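Local structure of FrnE protein (Deinococcus radiodurans, 5CP1) at residues H113-Y118 with A165-G170. The protein probably acts as a thiol-disulfide oxidoreductase of the DsbA-like thioredoxin family, making or rearranging disulfide bonds. The protein carries 1 engineered substitution. Residues are numbered along the deposited sequence; the frame is centred on the assembly and turned at random.
Sequences HQLIHY and AALEAG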
ATOM      1  N   HIS A 113      33.429 -22.973 -22.876  1.00 14.08           N
ATOM      2  CA  HIS A 113      32.690 -21.711 -22.997  1.00 17.07           C
ATOM      3  C   HIS A 113      31.511 -21.869 -23.944  1.00 16.57           C
ATOM      4  O   HIS A 113      30.435 -21.344 -23.685  1.00 18.13           O
ATOM      5  CB  HIS A 113      33.605 -20.568 -23.463  1.00 15.75           C
ATOM      6  CG  HIS A 113      34.489 -20.044 -22.370  1.00 16.97           C
ATOM      7  ND1 HIS A 113      34.005 -19.279 -21.328  1.00 14.86           N
ATOM      8  CD2 HIS A 113      35.811 -20.210 -22.129  1.00 13.00           C
ATOM      9  CE1 HIS A 113      34.994 -18.976 -20.506  1.00 16.09           C
ATOM     10  NE2 HIS A 113      36.102 -19.536 -20.962  1.00 15.14           N
ATOM     11  N   GLN A 114      31.701 -22.601 -25.037  1.00 15.54           N
ATOM     12  CA  GLN A 114      30.593 -22.822 -25.963  1.00 14.62           C
ATOM     13  C   GLN A 114      29.461 -23.571 -25.271  1.00 16.83           C
ATOM     14  O   GLN A 114      28.289 -23.279 -25.511  1.00 16.61           O
ATOM     15  CB  GLN A 114      31.049 -23.599 -27.204  1.00 15.07           C
ATOM     16  CG  GLN A 114      32.018 -22.831 -28.112  1.00 15.61           C
ATOM     17  CD  GLN A 114      32.413 -23.639 -29.341  1.00 20.99           C
ATOM     18  OE1 GLN A 114      31.562 -24.243 -30.005  1.00 20.55           O
ATOM     19  NE2 GLN A 114      33.709 -23.667 -29.638  1.00 18.33           N
ATOM     20  N   LEU A 115      29.808 -24.536 -24.419  1.00 15.66           N
ATOM     21  CA  LEU A 115      28.795 -25.304 -23.695  1.00 13.50           C
ATOM     22  C   LEU A 115      28.006 -24.411 -22.747  1.00 13.40           C
ATOM     23  O   LEU A 115      26.798 -24.583 -22.577  1.00 15.86           O
ATOM     24  CB  LEU A 115      29.420 -26.453 -22.902  1.00 12.93           C
ATOM     25  CG  LEU A 115      28.430 -27.338 -22.128  1.00 15.19           C
ATOM     26  CD1 LEU A 115      27.352 -27.893 -23.071  1.00 16.43           C
ATOM     27  CD2 LEU A 115      29.150 -28.496 -21.401  1.00 13.10           C
ATOM     28  N   ILE A 116      28.695 -23.473 -22.108  1.00 13.12           N
ATOM     29  CA  ILE A 116      28.011 -22.516 -21.233  1.00 13.11           C
ATOM     30  C   ILE A 116      26.997 -21.702 -22.042  1.00 13.83           C
ATOM     31  O   ILE A 116      25.861 -21.499 -21.608  1.00 16.05           O
ATOM     32  CB  ILE A 116      29.012 -21.597 -20.519  1.00 12.81           C
ATOM     33  CG1 ILE A 116      29.857 -22.432 -19.539  1.00 12.17           C
ATOM     34  CG2 ILE A 116      28.272 -20.464 -19.770  1.00 15.23           C
ATOM     35  CD1 ILE A 116      31.111 -21.718 -18.984  1.00 13.67           C
ATOM     36  N   HIS A 117      27.388 -21.258 -23.229  1.00 14.68           N
ATOM     37  CA  HIS A 117      26.453 -20.529 -24.092  1.00 17.83           C
ATOM     38  C   HIS A 117      25.252 -21.383 -24.489  1.00 18.77           C
ATOM     39  O   HIS A 117      24.115 -20.904 -24.476  1.00 18.88           O
ATOM     40  CB  HIS A 117      27.171 -20.010 -25.340  1.00 20.11           C
ATOM     41  CG  HIS A 117      27.994 -18.787 -25.085  1.00 23.55           C
ATOM     42  ND1 HIS A 117      27.631 -17.536 -25.539  1.00 22.79           N
ATOM     43  CD2 HIS A 117      29.148 -18.619 -24.394  1.00 22.90           C
ATOM     44  CE1 HIS A 117      28.534 -16.653 -25.151  1.00 26.64           C
ATOM     45  NE2 HIS A 117      29.464 -17.283 -24.454  1.00 23.86           N
ATOM     46  N   TYR A 118      25.496 -22.645 -24.845  1.00 19.22           N
ATOM     47  CA  TYR A 118      24.395 -23.548 -25.145  1.00 16.30           C
ATOM     48  C   TYR A 118      23.465 -23.660 -23.941  1.00 21.02           C
ATOM     49  O   TYR A 118      22.239 -23.574 -24.071  1.00 21.40           O
ATOM     50  CB  TYR A 118      24.885 -24.950 -25.544  1.00 18.29           C
ATOM     51  CG  TYR A 118      23.734 -25.930 -25.638  1.00 21.11           C
ATOM     52  CD1 TYR A 118      22.910 -25.953 -26.756  1.00 21.57           C
ATOM     53  CD2 TYR A 118      23.450 -26.800 -24.594  1.00 18.57           C
ATOM     54  CE1 TYR A 118      21.849 -26.823 -26.837  1.00 25.24           C
ATOM     55  CE2 TYR A 118      22.385 -27.669 -24.659  1.00 18.97           C
ATOM     56  CZ  TYR A 118      21.588 -27.676 -25.788  1.00 22.44           C
ATOM     57  OH  TYR A 118      20.523 -28.537 -25.855  1.00 20.60           O
ATOM     58  N   ALA A 165      26.033 -32.147 -29.928  1.00 19.04           N
ATOM     59  CA  ALA A 165      25.865 -31.795 -31.336  1.00 18.58           C
ATOM     60  C   ALA A 165      26.216 -30.324 -31.563  1.00 19.39           C
ATOM     61  O   ALA A 165      26.868 -29.985 -32.551  1.00 20.11           O
ATOM     62  CB  ALA A 165      24.447 -32.081 -31.792  1.00 21.09           C
ATOM     63  N   ALA A 166      25.781 -29.464 -30.645  1.00 19.79           N
ATOM     64  CA  ALA A 166      26.093 -28.032 -30.703  1.00 19.31           C
ATOM     65  C   ALA A 166      27.595 -27.779 -30.627  1.00 22.56           C
ATOM     66  O   ALA A 166      28.133 -26.928 -31.341  1.00 22.22           O
ATOM     67  CB  ALA A 166      25.383 -27.281 -29.575  1.00 22.02           C
ATOM     68  N   LEU A 167      28.264 -28.510 -29.745  1.00 16.00           N
ATOM     69  CA  LEU A 167      29.707 -28.386 -29.608  1.00 14.34           C
ATOM     70  C   LEU A 167      30.383 -28.834 -30.881  1.00 16.59           C
ATOM     71  O   LEU A 167      31.270 -28.151 -31.383  1.00 21.29           O
ATOM     72  CB  LEU A 167      30.222 -29.209 -28.423  1.00 15.00           C
ATOM     73  CG  LEU A 167      29.713 -28.719 -27.070  1.00 14.79           C
ATOM     74  CD1 LEU A 167      30.276 -29.582 -25.924  1.00 13.85           C
ATOM     75  CD2 LEU A 167      30.070 -27.252 -26.864  1.00 17.71           C
ATOM     76  N   GLU A 168      29.949 -29.974 -31.413  1.00 17.95           N
ATOM     77  CA  GLU A 168      30.590 -30.539 -32.593  1.00 18.37           C
ATOM     78  C   GLU A 168      30.356 -29.654 -33.803  1.00 18.39           C
ATOM     79  O   GLU A 168      31.206 -29.575 -34.687  1.00 21.52           O
ATOM     80  CB  GLU A 168      30.079 -31.958 -32.861  1.00 21.12           C
ATOM     81  CG  GLU A 168      30.597 -32.965 -31.844  1.00 19.64           C
ATOM     82  CD  GLU A 168      29.920 -34.320 -31.967  1.00 21.02           C
ATOM     83  OE1 GLU A 168      28.930 -34.435 -32.711  1.00 28.69           O
ATOM     84  OE2 GLU A 168      30.371 -35.260 -31.301  1.00 27.04           O
ATOM     85  N   ALA A 169      29.209 -28.979 -33.832  1.00 20.58           N
ATOM     86  CA  ALA A 169      28.870 -28.073 -34.933  1.00 24.83           C
ATOM     87  C   ALA A 169      29.555 -26.714 -34.794  1.00 28.49           C
ATOM     88  O   ALA A 169      29.628 -25.951 -35.755  1.00 26.62           O
ATOM     89  CB  ALA A 169      27.363 -27.886 -35.018  1.00 30.09           C
ATOM     90  N   GLY A 170      30.043 -26.409 -33.597  1.00 21.63           N
ATOM     91  CA  GLY A 170      30.668 -25.121 -33.333  1.00 22.46           C
ATOM     92  C   GLY A 170      29.659 -23.983 -33.328  1.00 25.44           C
ATOM     93  O   GLY A 170      29.995 -22.834 -33.606  1.00 24.75           O
TER
HETATM   94  O   HOH W   1      28.975 -24.762 -29.874  1.00 18.20           O
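The ring of Tyr118 meets the methyl of Ala166 obliquely, CD1 lying 4.0 Å from CB; Ala162 and Ala163, earlier on the same helix, also touch this ring. A chi1 of 171° turns CG away from the backbone N of Tyr118 and carries the ring from helix 110-121 to the alanines of helix 160-169. The side-chain amide of Gln114 brings OE1 to 3.6 Å from the CA of Gly170. A water donates to both sides, 2.6 Å to Gln114 OE1 and 2.7 Å to the backbone O of Ala166, and so bridges the two helices through a pair of acceptors that could not bond each other directly. Both helices belong to the helical part of the DsbA-like thioredoxin fold, inserted between its strands 45-51 and 193-196; their short segments run at 130° with axes 9.8 Å apart. Leu167 supplies the apolar link: its CD2 sits 3.8 Å from Gln114 CB and 4.1 Å from Leu115 CB and touches the backbone N of Leu115, while Leu149 of helix 146-156 packs against both leucines. Gly170, with positive phi, ends helix 160-169 in a Schellman motif, its N hydrogen-bonded to Leu167 O at 3.1 Å.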